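Local atomic coordinates of dimethyl-sulfide monooxygenase (Hyphomicrobium sulfonivorans, PDB entry 6AK1), a protein that oxidises dimethyl sulfide to methanethiol and formaldehyde as an FMN-dependent monooxygenase that consumes NADH and oxygen, the first step in degrading this compound. Residues A105-E110 with W132-S137; V196-H201 with E460-R465; E290-K295 with V370-P375. All coordinates share one frame; numbering follows the deposited sequence.

Overall arrangement
This TIM-barrel monooxygenase illustrates how one chain combines a barrel of beta-alpha units with outlying contacts of quite different chemistry. Contact 1 joins neighbouring strands 100-106 and 130-135 of the curled parallel sheet, close to residues that probably bind FMN. Contact 3 sets helix 289-300 against strand 370-372, which belongs to the same sheet; its centre is about 36 Å from that of contact 1. Contact 2 ties the C-terminal tail to an excursion after strand 189-191, its centre about 28 Å from that of contact 1 and about 60 Å from that of contact 3, across the chain's centre. Contact 1 closes first; contact 3 nests within contact 2's span. The tail is thus tied away from the FMN residues.

Contact 1 (A105-E110 with W132-S137)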
ATOM      1  N   ALA A 105      -7.192  -2.283   2.071  1.00 21.30           N
ATOM      2  CA  ALA A 105      -8.587  -2.456   2.464  1.00 23.48           C
ATOM      3  C   ALA A 105      -9.082  -1.167   3.105  1.00 23.06           C
ATOM      4  O   ALA A 105      -8.447  -0.640   4.021  1.00 22.82           O
ATOM      5  CB  ALA A 105      -8.763  -3.648   3.422  1.00 19.74           C
ATOM      6  N   ALA A 106     -10.205  -0.660   2.617  1.00 27.31           N
ATOM      7  CA  ALA A 106     -10.736   0.593   3.127  1.00 30.02           C
ATOM      8  C   ALA A 106     -11.498   0.380   4.432  1.00 30.58           C
ATOM      9  O   ALA A 106     -12.087  -0.680   4.677  1.00 28.74           O
ATOM     10  CB  ALA A 106     -11.641   1.261   2.088  1.00 30.14           C
ATOM     11  N   ILE A 107     -11.476   1.420   5.276  1.00 28.93           N
ATOM     12  CA  ILE A 107     -12.228   1.428   6.527  1.00 26.70           C
ATOM     13  C   ILE A 107     -13.585   2.095   6.368  1.00 27.89           C
ATOM     14  O   ILE A 107     -14.361   2.155   7.332  1.00 30.16           O
ATOM     15  CB  ILE A 107     -11.400   2.127   7.623  1.00 30.43           C
ATOM     16  CG1 ILE A 107     -11.303   3.633   7.348  1.00 29.86           C
ATOM     17  CG2 ILE A 107      -9.995   1.541   7.678  1.00 26.27           C
ATOM     18  CD1 ILE A 107     -10.416   4.387   8.343  1.00 29.08           C
ATOM     19  N   THR A 108     -13.904   2.567   5.162  1.00 27.69           N
ATOM     20  CA  THR A 108     -15.120   3.338   4.926  1.00 28.87           C
ATOM     21  C   THR A 108     -16.367   2.456   4.925  1.00 29.10           C
ATOM     22  O   THR A 108     -17.443   2.892   5.353  1.00 26.56           O
ATOM     23  CB  THR A 108     -15.003   4.073   3.580  1.00 33.43           C
ATOM     24  OG1 THR A 108     -13.831   4.895   3.577  1.00 38.32           O
ATOM     25  CG2 THR A 108     -16.219   4.934   3.312  1.00 31.19           C
ATOM     26  N   PHE A 109     -16.267   1.239   4.407  1.00 27.88           N
ATOM     27  CA  PHE A 109     -17.461   0.432   4.212  1.00 27.84           C
ATOM     28  C   PHE A 109     -17.501  -0.824   5.063  1.00 33.01           C
ATOM     29  O   PHE A 109     -18.594  -1.294   5.390  1.00 35.07           O
ATOM     30  CB  PHE A 109     -17.596   0.045   2.729  1.00 30.48           C
ATOM     31  CG  PHE A 109     -17.502   1.215   1.792  1.00 30.48           C
ATOM     32  CD1 PHE A 109     -18.507   2.186   1.768  1.00 33.78           C
ATOM     33  CD2 PHE A 109     -16.410   1.360   0.946  1.00 29.81           C
ATOM     34  CE1 PHE A 109     -18.423   3.277   0.903  1.00 32.96           C
ATOM     35  CE2 PHE A 109     -16.312   2.440   0.080  1.00 30.17           C
ATOM     36  CZ  PHE A 109     -17.317   3.403   0.056  1.00 32.64           C
ATOM     37  N   GLU A 110     -16.352  -1.373   5.443  1.00 27.00           N
ATOM     38  CA  GLU A 110     -16.303  -2.641   6.145  1.00 30.39           C
ATOM     39  C   GLU A 110     -16.213  -2.420   7.650  1.00 26.72           C
ATOM     40  O   GLU A 110     -15.367  -1.649   8.121  1.00 28.13           O
ATOM     41  CB  GLU A 110     -15.121  -3.483   5.668  1.00 27.46           C
ATOM     42  CG  GLU A 110     -15.282  -4.939   6.047  1.00 29.86           C
ATOM     43  CD  GLU A 110     -14.240  -5.826   5.402  1.00 33.99           C
ATOM     44  OE1 GLU A 110     -14.084  -6.970   5.883  1.00 28.58           O
ATOM     45  OE2 GLU A 110     -13.587  -5.377   4.426  1.00 29.33           O
ATOM     46  N   TRP A 132      -1.214  -4.359   6.021  1.00 21.21           N
ATOM     47  CA  TRP A 132      -2.525  -3.771   5.776  1.00 20.18           C
ATOM     48  C   TRP A 132      -2.308  -2.336   5.315  1.00 20.81           C
ATOM     49  O   TRP A 132      -1.841  -1.495   6.088  1.00 21.09           O
ATOM     50  CB  TRP A 132      -3.398  -3.814   7.034  1.00 17.25           C
ATOM     51  CG  TRP A 132      -4.700  -3.077   6.869  1.00 16.08           C
ATOM     52  CD1 TRP A 132      -5.366  -2.835   5.696  1.00 17.17           C
ATOM     53  CD2 TRP A 132      -5.492  -2.480   7.904  1.00 19.56           C
ATOM     54  NE1 TRP A 132      -6.521  -2.144   5.940  1.00 19.10           N
ATOM     55  CE2 TRP A 132      -6.629  -1.915   7.287  1.00 17.85           C
ATOM     56  CE3 TRP A 132      -5.358  -2.381   9.298  1.00 16.55           C
ATOM     57  CZ2 TRP A 132      -7.617  -1.245   8.008  1.00 17.54           C
ATOM     58  CZ3 TRP A 132      -6.349  -1.725  10.017  1.00 19.94           C
ATOM     59  CH2 TRP A 132      -7.464  -1.167   9.372  1.00 19.18           C
ATOM     60  N   ASN A 133      -2.664  -2.050   4.073  1.00 23.55           N
ATOM     61  CA  ASN A 133      -2.627  -0.678   3.572  1.00 20.71           C
ATOM     62  C   ASN A 133      -3.965  -0.023   3.892  1.00 22.95           C
ATOM     63  O   ASN A 133      -4.973  -0.283   3.230  1.00 23.12           O
ATOM     64  CB  ASN A 133      -2.318  -0.657   2.081  1.00 23.25           C
ATOM     65  CG  ASN A 133      -2.335   0.752   1.508  1.00 27.88           C
ATOM     66  OD1 ASN A 133      -1.721   1.663   2.061  1.00 30.50           O
ATOM     67  ND2 ASN A 133      -3.064   0.940   0.415  1.00 26.13           N
ATOM     68  N   VAL A 134      -3.960   0.841   4.906  1.00 23.12           N
ATOM     69  CA  VAL A 134      -5.153   1.481   5.449  1.00 22.61           C
ATOM     70  C   VAL A 134      -5.558   2.658   4.562  1.00 25.58           C
ATOM     71  O   VAL A 134      -4.856   3.667   4.505  1.00 29.51           O
ATOM     72  CB  VAL A 134      -4.895   1.945   6.887  1.00 23.73           C
ATOM     73  CG1 VAL A 134      -6.159   2.497   7.516  1.00 18.50           C
ATOM     74  CG2 VAL A 134      -4.299   0.815   7.690  1.00 19.28           C
ATOM     75  N   VAL A 135      -6.719   2.567   3.915  1.00 24.23           N
ATOM     76  CA  VAL A 135      -7.180   3.653   3.067  1.00 26.79           C
ATOM     77  C   VAL A 135      -8.579   4.076   3.499  1.00 34.14           C
ATOM     78  O   VAL A 135      -9.301   3.344   4.187  1.00 28.26           O
ATOM     79  CB  VAL A 135      -7.150   3.289   1.560  1.00 32.11           C
ATOM     80  CG1 VAL A 135      -5.793   2.732   1.160  1.00 27.23           C
ATOM     81  CG2 VAL A 135      -8.244   2.306   1.201  1.00 31.27           C
ATOM     82  N   SER A 136      -8.937   5.302   3.106  1.00 37.72           N
ATOM     83  CA  SER A 136     -10.289   5.847   3.228  1.00 43.40           C
ATOM     84  C   SER A 136     -10.807   6.112   1.816  1.00 50.96           C
ATOM     85  O   SER A 136     -10.410   7.097   1.181  1.00 53.82           O
ATOM     86  CB  SER A 136     -10.310   7.125   4.069  1.00 42.02           C
ATOM     87  OG  SER A 136      -9.519   6.994   5.248  1.00 49.45           O
ATOM     88  N   SER A 137     -11.687   5.230   1.328  1.00 46.24           N
ATOM     89  CA  SER A 137     -12.184   5.302  -0.044  1.00 47.75           C
ATOM     90  C   SER A 137     -12.731   6.687  -0.369  1.00 50.26           C
ATOM     91  O   SER A 137     -13.390   7.326   0.457  1.00 53.99           O
ATOM     92  CB  SER A 137     -13.282   4.255  -0.263  1.00 44.42           C
ATOM     93  OG  SER A 137     -14.058   4.569  -1.417  1.00 46.73           O
TER
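The indole of W132 reaches over to the neighbouring strand and gives a hydrogen bond from NE1 to the main-chain O of A105, 3.1 Å away. Chi1 of 173° sets CG anti to the backbone N; A105 O lies close to the ring plane at the indole edge, and the bond is fairly straight, 162° at the hydrogen. A regular parallel ladder would bring V135 N to A105 O; here the two are 3.6 Å apart, and the indole supplies a sound bond instead. Further round the same edge, CG2 of I107 touches CZ2 of W132 at 3.7 Å, the two side chains crossing at about a right angle. V134 CG2 lies over the centre of one indole face, 3.5 Å above the plane, which helps to fix the ring's rotation. An alanine in place of W132 would probably leave A105 O without its indole donor and open a gap beside I107 CG2 and V134 CG2.

On the other face of the sheet, V135 CG2 packs 3.7 Å from A106 CB. I107 N bonds to V135 O at 3.1 Å, in keeping with the parallel bridge between A106 and V135; past the strands, T108 OG1 accepts a weak bond from S137 N. The ring of F109 then turns its edge to S137, CE2 lying 3.4 Å from OG, while T108 CG2 sits over one face near the rim.

N133 ND2 is bonded to OG1 of T104, a residue that probably binds FMN. The contact joins the two strands of the beta-alpha-beta unit formed by strand 100-106, helix 112-126 and strand 130-135. L115 and L119 of the connecting helix pack on W132, as do M165 and M168 of helix 157-174, and strand 223-227 continues the sheet beyond W132 and V134.

Contact 2 (V196-H201 with E460-R465); sequences VHPINH and ESVADR
E460 O is gripped by two donors: H197 ND1 at 3.0 Å and a water at 2.6 Å that also donates to P198 O. The oxygen lies near the imidazole plane, whereas ND1 stands well above the carbonyl plane, 53° out of it. E177 takes the other ring nitrogen, NE2, so the imidazole is held at both ends.

The E460 side chain, extended beyond CG, crosses that of N200 at about a right angle. Its OE1 accepts from N200 ND2 at 3.0 Å, met from above the carboxylate plane, and OE2 forms a salt bridge with R465 NH1 at 3.1 Å. A second water joins N200 OD1 to the same NH1, closing a polar ring, with P198 CG packed 3.6 Å from E460 OE2.

V462 N bonds to V196 O, and these two valines lie side by side, CG1 of V196 against CG2 of V462 at 3.9 Å. Y456, bonded to I199 O, adds another tie between tail and loop. Within the tail, S461 N donates to D464 OD2 at 2.9 Å and D464 N weakly to S461 OG, the reciprocal pattern of a capping box, here beside a short 3-10 segment.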
ATOM      1  N   VAL A 196      -9.121 -14.981  27.614  1.00 26.77           N
ATOM      2  CA  VAL A 196      -9.770 -14.337  26.479  1.00 22.72           C
ATOM      3  C   VAL A 196     -10.688 -13.256  27.030  1.00 25.49           C
ATOM      4  O   VAL A 196     -11.427 -13.495  27.990  1.00 26.45           O
ATOM      5  CB  VAL A 196     -10.544 -15.359  25.629  1.00 20.34           C
ATOM      6  CG1 VAL A 196     -11.314 -14.667  24.493  1.00 19.21           C
ATOM      7  CG2 VAL A 196      -9.575 -16.396  25.074  1.00 19.05           C
ATOM      8  N   HIS A 197     -10.649 -12.071  26.428  1.00 22.29           N
ATOM      9  CA  HIS A 197     -11.264 -10.910  27.043  1.00 24.71           C
ATOM     10  C   HIS A 197     -12.190 -10.195  26.038  1.00 26.21           C
ATOM     11  O   HIS A 197     -11.737  -9.831  24.947  1.00 26.35           O
ATOM     12  CB  HIS A 197     -10.186  -9.935  27.549  1.00 22.36           C
ATOM     13  CG  HIS A 197      -9.236 -10.565  28.522  1.00 27.97           C
ATOM     14  ND1 HIS A 197      -9.489 -10.625  29.878  1.00 27.12           N
ATOM     15  CD2 HIS A 197      -8.046 -11.186  28.333  1.00 27.90           C
ATOM     16  CE1 HIS A 197      -8.490 -11.247  30.484  1.00 29.24           C
ATOM     17  NE2 HIS A 197      -7.601 -11.595  29.571  1.00 31.91           N
ATOM     18  N   PRO A 198     -13.453  -9.994  26.388  1.00 25.68           N
ATOM     19  CA  PRO A 198     -14.246  -9.016  25.629  1.00 24.31           C
ATOM     20  C   PRO A 198     -13.562  -7.659  25.696  1.00 26.37           C
ATOM     21  O   PRO A 198     -13.047  -7.251  26.743  1.00 25.22           O
ATOM     22  CB  PRO A 198     -15.610  -9.021  26.344  1.00 28.43           C
ATOM     23  CG  PRO A 198     -15.393  -9.715  27.659  1.00 32.21           C
ATOM     24  CD  PRO A 198     -14.194 -10.609  27.504  1.00 26.82           C
ATOM     25  N   ILE A 199     -13.501  -6.969  24.555  1.00 23.81           N
ATOM     26  CA  ILE A 199     -12.764  -5.711  24.559  1.00 24.69           C
ATOM     27  C   ILE A 199     -13.596  -4.581  25.153  1.00 26.22           C
ATOM     28  O   ILE A 199     -13.036  -3.546  25.546  1.00 26.84           O
ATOM     29  CB  ILE A 199     -12.244  -5.354  23.150  1.00 24.36           C
ATOM     30  CG1 ILE A 199     -13.399  -5.154  22.162  1.00 23.13           C
ATOM     31  CG2 ILE A 199     -11.254  -6.433  22.651  1.00 20.26           C
ATOM     32  CD1 ILE A 199     -12.993  -4.438  20.883  1.00 24.06           C
ATOM     33  N   ASN A 200     -14.913  -4.760  25.249  1.00 24.41           N
ATOM     34  CA  ASN A 200     -15.808  -3.784  25.883  1.00 28.78           C
ATOM     35  C   ASN A 200     -15.580  -2.388  25.316  1.00 29.67           C
ATOM     36  O   ASN A 200     -15.424  -1.402  26.044  1.00 27.47           O
ATOM     37  CB  ASN A 200     -15.652  -3.798  27.411  1.00 26.29           C
ATOM     38  CG  ASN A 200     -16.338  -4.997  28.050  1.00 27.02           C
ATOM     39  OD1 ASN A 200     -17.394  -5.438  27.593  1.00 31.32           O
ATOM     40  ND2 ASN A 200     -15.737  -5.535  29.093  1.00 24.67           N
ATOM     41  N   HIS A 201     -15.544  -2.314  23.991  1.00 26.91           N
ATOM     42  CA  HIS A 201     -15.331  -1.046  23.320  1.00 27.31           C
ATOM     43  C   HIS A 201     -16.664  -0.349  23.112  1.00 27.58           C
ATOM     44  O   HIS A 201     -17.607  -0.943  22.585  1.00 29.20           O
ATOM     45  CB  HIS A 201     -14.642  -1.215  21.967  1.00 27.42           C
ATOM     46  CG  HIS A 201     -14.480   0.084  21.252  1.00 25.48           C
ATOM     47  ND1 HIS A 201     -13.433   0.940  21.509  1.00 30.94           N
ATOM     48  CD2 HIS A 201     -15.286   0.728  20.376  1.00 26.68           C
ATOM     49  CE1 HIS A 201     -13.572   2.035  20.782  1.00 32.23           C
ATOM     50  NE2 HIS A 201     -14.690   1.933  20.085  1.00 28.05           N
ATOM     51  N   GLU A 460     -12.083  -8.255  32.895  1.00 30.60           N
ATOM     52  CA  GLU A 460     -13.143  -9.229  32.647  1.00 31.09           C
ATOM     53  C   GLU A 460     -12.753 -10.205  31.541  1.00 30.16           C
ATOM     54  O   GLU A 460     -12.263  -9.799  30.479  1.00 26.89           O
ATOM     55  CB  GLU A 460     -14.439  -8.506  32.271  1.00 30.74           C
ATOM     56  CG  GLU A 460     -15.569  -9.438  31.848  1.00 34.22           C
ATOM     57  CD  GLU A 460     -16.692  -8.701  31.126  1.00 37.87           C
ATOM     58  OE1 GLU A 460     -16.734  -7.450  31.176  1.00 41.68           O
ATOM     59  OE2 GLU A 460     -17.533  -9.379  30.495  1.00 34.47           O
ATOM     60  N   SER A 461     -12.964 -11.493  31.802  1.00 27.78           N
ATOM     61  CA  SER A 461     -12.691 -12.562  30.851  1.00 26.47           C
ATOM     62  C   SER A 461     -13.983 -13.290  30.499  1.00 28.31           C
ATOM     63  O   SER A 461     -15.027 -13.102  31.134  1.00 31.25           O
ATOM     64  CB  SER A 461     -11.665 -13.557  31.412  1.00 28.79           C
ATOM     65  OG  SER A 461     -12.258 -14.425  32.356  1.00 30.88           O
ATOM     66  N   VAL A 462     -13.909 -14.143  29.471  1.00 24.40           N
ATOM     67  CA  VAL A 462     -15.077 -14.943  29.091  1.00 24.41           C
ATOM     68  C   VAL A 462     -15.483 -15.884  30.228  1.00 27.23           C
ATOM     69  O   VAL A 462     -16.676 -16.090  30.488  1.00 30.35           O
ATOM     70  CB  VAL A 462     -14.799 -15.715  27.785  1.00 25.60           C
ATOM     71  CG1 VAL A 462     -15.963 -16.611  27.422  1.00 25.71           C
ATOM     72  CG2 VAL A 462     -14.513 -14.752  26.643  1.00 21.51           C
ATOM     73  N   ALA A 463     -14.503 -16.453  30.933  1.00 25.29           N
ATOM     74  CA  ALA A 463     -14.805 -17.392  32.016  1.00 32.24           C
ATOM     75  C   ALA A 463     -15.573 -16.728  33.161  1.00 29.15           C
ATOM     76  O   ALA A 463     -16.369 -17.388  33.832  1.00 28.81           O
ATOM     77  CB  ALA A 463     -13.508 -18.018  32.537  1.00 27.52           C
ATOM     78  N   ASP A 464     -15.366 -15.424  33.380  1.00 32.80           N
ATOM     79  CA  ASP A 464     -16.041 -14.694  34.454  1.00 30.99           C
ATOM     80  C   ASP A 464     -17.562 -14.783  34.390  1.00 33.81           C
ATOM     81  O   ASP A 464     -18.213 -14.594  35.422  1.00 34.13           O
ATOM     82  CB  ASP A 464     -15.639 -13.217  34.433  1.00 29.72           C
ATOM     83  CG  ASP A 464     -14.232 -12.995  34.936  1.00 36.42           C
ATOM     84  OD1 ASP A 464     -13.747 -13.855  35.694  1.00 43.66           O
ATOM     85  OD2 ASP A 464     -13.606 -11.972  34.577  1.00 38.03           O
ATOM     86  N   ARG A 465     -18.120 -15.035  33.216  1.00 32.48           N
ATOM     87  CA  ARG A 465     -19.542 -15.137  33.047  1.00 29.46           C
ATOM     88  C   ARG A 465     -20.097 -16.544  33.067  1.00 29.24           C
ATOM     89  O   ARG A 465     -21.254 -16.695  33.008  1.00 33.03           O
ATOM     90  CB  ARG A 465     -19.959 -14.477  31.742  1.00 38.02           C
ATOM     91  CG  ARG A 465     -19.823 -12.983  31.701  1.00 48.05           C
ATOM     92  CD  ARG A 465     -20.846 -12.317  30.813  1.00 56.85           C
ATOM     93  NE  ARG A 465     -20.514 -10.909  30.593  1.00 64.34           N
ATOM     94  CZ  ARG A 465     -20.843  -9.906  31.400  1.00 63.19           C
ATOM     95  NH1 ARG A 465     -20.469  -8.679  31.107  1.00 61.97           N
ATOM     96  NH2 ARG A 465     -21.546 -10.123  32.486  1.00 61.15           N
TER
HETATM   97  O   HOH W   1     -12.466  -7.341  29.578  1.00 24.75           O
HETATM   98  O   HOH W   2     -19.010  -7.688  28.415  1.00 42.48           O

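Contact 3 (E290-K295 with V370-P375)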
ATOM      1  N   GLU A 290      20.849   4.302 -23.886  1.00 26.05           N
ATOM      2  CA  GLU A 290      20.225   4.327 -25.205  1.00 26.78           C
ATOM      3  C   GLU A 290      19.143   3.261 -25.315  1.00 26.52           C
ATOM      4  O   GLU A 290      18.072   3.509 -25.879  1.00 24.86           O
ATOM      5  CB  GLU A 290      21.274   4.113 -26.301  1.00 32.47           C
ATOM      6  CG  GLU A 290      22.391   5.161 -26.418  1.00 40.71           C
ATOM      7  CD  GLU A 290      23.273   5.299 -25.169  1.00 46.45           C
ATOM      8  OE1 GLU A 290      23.625   6.453 -24.828  1.00 57.90           O
ATOM      9  OE2 GLU A 290      23.605   4.275 -24.519  1.00 37.13           O
ATOM     10  N   ALA A 291      19.420   2.061 -24.798  1.00 26.40           N
ATOM     11  CA  ALA A 291      18.418   1.003 -24.813  1.00 27.60           C
ATOM     12  C   ALA A 291      17.248   1.349 -23.906  1.00 25.62           C
ATOM     13  O   ALA A 291      16.091   1.147 -24.286  1.00 25.05           O
ATOM     14  CB  ALA A 291      19.047  -0.333 -24.414  1.00 23.37           C
ATOM     15  N   ALA A 292      17.526   1.893 -22.713  1.00 27.73           N
ATOM     16  CA  ALA A 292      16.438   2.286 -21.816  1.00 23.85           C
ATOM     17  C   ALA A 292      15.550   3.332 -22.466  1.00 26.19           C
ATOM     18  O   ALA A 292      14.322   3.274 -22.352  1.00 29.55           O
ATOM     19  CB  ALA A 292      16.996   2.811 -20.500  1.00 24.97           C
ATOM     20  N   GLU A 293      16.149   4.274 -23.189  1.00 25.94           N
ATOM     21  CA  GLU A 293      15.363   5.317 -23.830  1.00 26.65           C
ATOM     22  C   GLU A 293      14.514   4.757 -24.968  1.00 27.46           C
ATOM     23  O   GLU A 293      13.340   5.119 -25.105  1.00 29.28           O
ATOM     24  CB  GLU A 293      16.295   6.435 -24.318  1.00 33.93           C
ATOM     25  CG  GLU A 293      15.594   7.582 -25.057  1.00 34.09           C
ATOM     26  CD  GLU A 293      14.558   8.315 -24.200  1.00 36.76           C
ATOM     27  OE1 GLU A 293      14.741   8.428 -22.964  1.00 35.97           O
ATOM     28  OE2 GLU A 293      13.546   8.770 -24.778  1.00 39.68           O
ATOM     29  N   ALA A 294      15.082   3.870 -25.795  1.00 25.07           N
ATOM     30  CA  ALA A 294      14.296   3.295 -26.886  1.00 24.50           C
ATOM     31  C   ALA A 294      13.146   2.438 -26.361  1.00 25.23           C
ATOM     32  O   ALA A 294      12.075   2.399 -26.979  1.00 26.96           O
ATOM     33  CB  ALA A 294      15.188   2.475 -27.821  1.00 20.22           C
ATOM     34  N   LYS A 295      13.349   1.733 -25.241  1.00 24.90           N
ATOM     35  CA  LYS A 295      12.252   0.990 -24.620  1.00 25.57           C
ATOM     36  C   LYS A 295      11.157   1.939 -24.143  1.00 23.97           C
ATOM     37  O   LYS A 295       9.963   1.696 -24.360  1.00 23.24           O
ATOM     38  CB  LYS A 295      12.791   0.150 -23.458  1.00 23.70           C
ATOM     39  CG  LYS A 295      11.729  -0.597 -22.675  1.00 25.26           C
ATOM     40  CD  LYS A 295      12.354  -1.469 -21.572  1.00 26.93           C
ATOM     41  CE  LYS A 295      13.283  -2.541 -22.163  1.00 26.23           C
ATOM     42  NZ  LYS A 295      14.085  -3.210 -21.098  1.00 25.88           N
ATOM     43  N   VAL A 370       9.286   9.286 -13.280  1.00 26.87           N
ATOM     44  CA  VAL A 370       9.719   8.220 -14.175  1.00 27.49           C
ATOM     45  C   VAL A 370      11.231   8.322 -14.321  1.00 28.16           C
ATOM     46  O   VAL A 370      11.765   9.408 -14.579  1.00 29.05           O
ATOM     47  CB  VAL A 370       9.025   8.325 -15.544  1.00 27.09           C
ATOM     48  CG1 VAL A 370       9.485   7.212 -16.472  1.00 27.36           C
ATOM     49  CG2 VAL A 370       7.529   8.306 -15.356  1.00 25.92           C
ATOM     50  N   LEU A 371      11.918   7.202 -14.152  1.00 25.29           N
ATOM     51  CA  LEU A 371      13.375   7.169 -14.183  1.00 26.96           C
ATOM     52  C   LEU A 371      13.803   6.248 -15.318  1.00 27.38           C
ATOM     53  O   LEU A 371      13.542   5.041 -15.275  1.00 28.29           O
ATOM     54  CB  LEU A 371      13.931   6.712 -12.834  1.00 24.56           C
ATOM     55  CG  LEU A 371      15.400   6.311 -12.738  1.00 27.66           C
ATOM     56  CD1 LEU A 371      16.333   7.428 -13.272  1.00 25.74           C
ATOM     57  CD2 LEU A 371      15.748   5.938 -11.296  1.00 24.35           C
ATOM     58  N   VAL A 372      14.452   6.820 -16.330  1.00 26.09           N
ATOM     59  CA  VAL A 372      14.863   6.105 -17.535  1.00 25.49           C
ATOM     60  C   VAL A 372      16.384   6.159 -17.628  1.00 25.21           C
ATOM     61  O   VAL A 372      16.973   7.237 -17.518  1.00 26.34           O
ATOM     62  CB  VAL A 372      14.215   6.714 -18.794  1.00 27.07           C
ATOM     63  CG1 VAL A 372      14.693   6.014 -20.048  1.00 23.45           C
ATOM     64  CG2 VAL A 372      12.693   6.672 -18.691  1.00 24.99           C
ATOM     65  N   GLY A 373      17.018   5.003 -17.806  1.00 22.61           N
ATOM     66  CA  GLY A 373      18.464   4.965 -17.933  1.00 25.14           C
ATOM     67  C   GLY A 373      18.989   3.549 -17.843  1.00 26.35           C
ATOM     68  O   GLY A 373      18.250   2.597 -17.565  1.00 25.09           O
ATOM     69  N   GLY A 374      20.295   3.423 -18.111  1.00 26.17           N
ATOM     70  CA  GLY A 374      21.010   2.190 -17.864  1.00 26.31           C
ATOM     71  C   GLY A 374      21.308   2.013 -16.386  1.00 27.70           C
ATOM     72  O   GLY A 374      20.948   2.841 -15.544  1.00 22.95           O
ATOM     73  N   PRO A 375      21.997   0.912 -16.056  1.00 30.19           N
ATOM     74  CA  PRO A 375      22.187   0.568 -14.629  1.00 27.74           C
ATOM     75  C   PRO A 375      22.877   1.641 -13.798  1.00 27.60           C
ATOM     76  O   PRO A 375      22.453   1.894 -12.664  1.00 27.86           O
ATOM     77  CB  PRO A 375      23.019  -0.723 -14.694  1.00 29.67           C
ATOM     78  CG  PRO A 375      22.701  -1.301 -16.048  1.00 28.37           C
ATOM     79  CD  PRO A 375      22.543  -0.120 -16.956  1.00 28.48           C
TER
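A292 presses its CB against the backbone of G373, 3.2 Å from the carbonyl O, and the CA atoms of the two residues are nearest neighbours across the contact. V372 completes this first shell. Its CG1, anti to the backbone N (chi1 177°), lies 3.6 Å from A292 O and 4.0 Å from A292 CB. On the flank E293 bends at chi2, and OE1 lies 3.8 Å from the same methyl; OE2 is turned to Q297 on the next helical turn.

The second shell fixes residues 372-374 against the helix. T285 OG1 bonds to G373 O, the oxygen that A292 approaches, and D289 OD1, at the head of helix 289-300, accepts from G374 N. G374 is in turn the N-cap of helix 375-388. K377 bonds to V372 O, while Y296 and I284 pack on the V372 side chain. Glycine suits position 373, whose phi of 168° is hard for other residues to adopt.

Between the two segments, then, the contact is one of van der Waals packing, methyl groups against backbone and methyl. Hydrogen bonds with T285, D289 and K377 engage G373 O, G374 N and V372 O, so the fit rests on shape and close approach while polar groups outside the two segments hold the backbone of 372-374 in place.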